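Local coordinates for XAC2610 protein (Xanthomonas axonopodis pv. citri, PDB 4QTQ) that binds calcium and probably acts as an immunity protein that inhibits a peptidoglycan hydrolase linked to a bacterial-killing type IV secretion system, at residues P42-N48 with A69-N75. Numbering follows the deposited sequence.
Sequences PGIMLCN and ALYVDSN
Leu46 turns CG away from its backbone N (chi1 165°), and Tyr71 swings its ring back beside its own N (chi1 -72°). The two side chains then run side by side. Leu46 CD1 sits over one face of the Tyr71 ring, displaced toward the rim and 3.7 Å from Tyr71 CZ, in a CH-pi contact. Ile44 CG2 meets the same ring at its edge, 4.2 Å from Tyr71 CD2. Trp110 also stacks on Tyr71. Ile44 lays CG1 across the Asp73 carboxylate, 3.6 Å from Asp73 CG.

On the other face, Cys47 SG lies 4.1 Å from Val72 CG2, and Cys47 is bonded to Cys37. This disulfide links the strand pair to the chain before strand 38-41.

The backbones are antiparallel. Met45 and Val72 form an antiparallel hydrogen-bonded pair, as do Cys47 and Leu70. Ser74 N adds a hydrogen bond of 2.8 Å to Gly43 O.

Asp73 OD1 accepts Asn75 N (2.8 Å) from above the carboxylate plane, which closes an Asx turn. A water lies between this oxygen and Pro42 O and can donate to either.

Together with strand 38-41, strands 44-47 and 70-73 form a small three-stranded antiparallel sheet. Tyr71 also has a backbone hydrogen bond with Trp110 of strand 106-112. Strands 38-41 and 44-47 make a beta hairpin, and strand 70-73 pairs with it after a 22-residue connection.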
loop_
_atom_site.group_PDB
_atom_site.type_symbol
_atom_site.label_atom_id
_atom_site.label_comp_id
_atom_site.label_asym_id
_atom_site.label_seq_id
_atom_site.Cartn_x
_atom_site.Cartn_y
_atom_site.Cartn_z
ATOM N N PRO A 42 6.839 19.760 -3.319
ATOM C CA PRO A 42 8.229 19.585 -3.728
ATOM C C PRO A 42 8.633 18.131 -4.039
ATOM O O PRO A 42 8.457 17.222 -3.211
ATOM C CB PRO A 42 9.021 20.143 -2.532
ATOM C CG PRO A 42 8.113 21.173 -1.951
ATOM C CD PRO A 42 6.723 20.641 -2.138
ATOM N N GLY A 43 9.151 17.925 -5.244
ATOM C CA GLY A 43 9.599 16.612 -5.684
ATOM C C GLY A 43 8.494 15.642 -6.090
ATOM O O GLY A 43 8.796 14.513 -6.439
ATOM N N ILE A 44 7.227 16.061 -6.056
ATOM C CA ILE A 44 6.100 15.139 -6.270
ATOM C C ILE A 44 5.127 15.618 -7.353
ATOM O O ILE A 44 4.477 16.647 -7.197
ATOM C CB ILE A 44 5.300 14.877 -4.964
ATOM C CG1 ILE A 44 6.193 14.213 -3.907
ATOM C CG2 ILE A 44 4.100 13.965 -5.246
ATOM C CD1 ILE A 44 5.601 14.162 -2.516
ATOM N N MET A 45 5.016 14.843 -8.429
ATOM C CA MET A 45 4.068 15.122 -9.492
ATOM C C MET A 45 2.824 14.264 -9.326
ATOM O O MET A 45 2.918 13.072 -9.041
ATOM C CB MET A 45 4.685 14.828 -10.866
ATOM C CG MET A 45 6.013 15.508 -11.160
ATOM S SD MET A 45 5.925 17.306 -11.241
ATOM C CE MET A 45 4.902 17.572 -12.684
ATOM N N LEU A 46 1.661 14.878 -9.509
ATOM C CA LEU A 46 0.401 14.154 -9.659
ATOM C C LEU A 46 0.154 13.882 -11.155
ATOM O O LEU A 46 0.016 14.811 -11.961
ATOM C CB LEU A 46 -0.754 14.962 -9.062
ATOM C CG LEU A 46 -2.187 14.547 -9.415
ATOM C CD1 LEU A 46 -2.457 13.092 -9.054
ATOM C CD2 LEU A 46 -3.165 15.478 -8.709
ATOM N N CYS A 47 0.115 12.601 -11.515
ATOM C CA CYS A 47 -0.168 12.168 -12.873
ATOM C C CYS A 47 -1.502 11.460 -12.910
ATOM O O CYS A 47 -1.604 10.309 -12.484
ATOM C CB CYS A 47 0.916 11.206 -13.347
ATOM S SG CYS A 47 2.561 11.931 -13.272
ATOM N N ASN A 48 -2.527 12.134 -13.416
ATOM C CA ASN A 48 -3.847 11.503 -13.525
ATOM C C ASN A 48 -4.482 11.556 -14.920
ATOM O O ASN A 48 -5.713 11.519 -15.053
ATOM C CB ASN A 48 -4.795 12.059 -12.467
ATOM C CG ASN A 48 -5.040 13.529 -12.625
ATOM O OD1 ASN A 48 -4.506 14.171 -13.529
ATOM N ND2 ASN A 48 -5.850 14.077 -11.744
ATOM N N ALA A 69 -4.856 7.307 -10.720
ATOM C CA ALA A 69 -3.868 8.375 -10.684
ATOM C C ALA A 69 -2.556 7.819 -10.145
ATOM O O ALA A 69 -2.515 6.696 -9.650
ATOM C CB ALA A 69 -4.364 9.546 -9.833
ATOM N N LEU A 70 -1.481 8.597 -10.279
ATOM C CA LEU A 70 -0.152 8.207 -9.797
ATOM C C LEU A 70 0.587 9.432 -9.245
ATOM O O LEU A 70 0.740 10.457 -9.943
ATOM C CB LEU A 70 0.674 7.570 -10.927
ATOM C CG LEU A 70 2.105 7.111 -10.563
ATOM C CD1 LEU A 70 2.097 5.962 -9.573
ATOM C CD2 LEU A 70 2.897 6.716 -11.801
ATOM N N TYR A 71 1.027 9.313 -7.994
ATOM C CA TYR A 71 1.865 10.312 -7.348
ATOM C C TYR A 71 3.294 9.833 -7.437
ATOM O O TYR A 71 3.658 8.858 -6.783
ATOM C CB TYR A 71 1.466 10.503 -5.888
ATOM C CG TYR A 71 0.152 11.222 -5.724
ATOM C CD1 TYR A 71 -1.053 10.534 -5.807
ATOM C CD2 TYR A 71 0.112 12.587 -5.478
ATOM C CE1 TYR A 71 -2.261 11.192 -5.679
ATOM C CE2 TYR A 71 -1.094 13.254 -5.333
ATOM C CZ TYR A 71 -2.274 12.558 -5.439
ATOM O OH TYR A 71 -3.476 13.221 -5.296
ATOM N N VAL A 72 4.075 10.534 -8.256
ATOM C CA VAL A 72 5.483 10.221 -8.522
ATOM C C VAL A 72 6.397 11.102 -7.664
ATOM O O VAL A 72 6.569 12.298 -7.929
ATOM C CB VAL A 72 5.819 10.442 -10.018
ATOM C CG1 VAL A 72 7.281 10.113 -10.311
ATOM C CG2 VAL A 72 4.901 9.604 -10.896
ATOM N N ASP A 73 6.971 10.507 -6.630
ATOM C CA ASP A 73 7.881 11.211 -5.745
ATOM C C ASP A 73 9.290 10.921 -6.228
ATOM O O ASP A 73 9.809 9.803 -6.065
ATOM C CB ASP A 73 7.671 10.747 -4.302
ATOM C CG ASP A 73 8.535 11.499 -3.301
ATOM O OD1 ASP A 73 9.471 12.241 -3.701
ATOM O OD2 ASP A 73 8.281 11.321 -2.092
ATOM N N SER A 74 9.911 11.929 -6.835
ATOM C CA SER A 74 11.260 11.785 -7.362
ATOM C C SER A 74 12.325 11.648 -6.263
ATOM O O SER A 74 13.458 11.304 -6.566
ATOM C CB SER A 74 11.614 12.948 -8.297
ATOM O OG SER A 74 11.818 14.132 -7.547
ATOM N N ASN A 75 11.951 11.900 -5.009
ATOM C CA ASN A 75 12.842 11.708 -3.856
ATOM C C ASN A 75 12.589 10.396 -3.076
ATOM O O ASN A 75 13.312 10.096 -2.116
ATOM C CB ASN A 75 12.736 12.934 -2.931
ATOM C CG ASN A 75 13.136 14.225 -3.637
ATOM O OD1 ASN A 75 12.428 15.229 -3.595
ATOM N ND2 ASN A 75 14.265 14.190 -4.310
HETATM O O HOH W 1 9.631 14.729 -2.542
#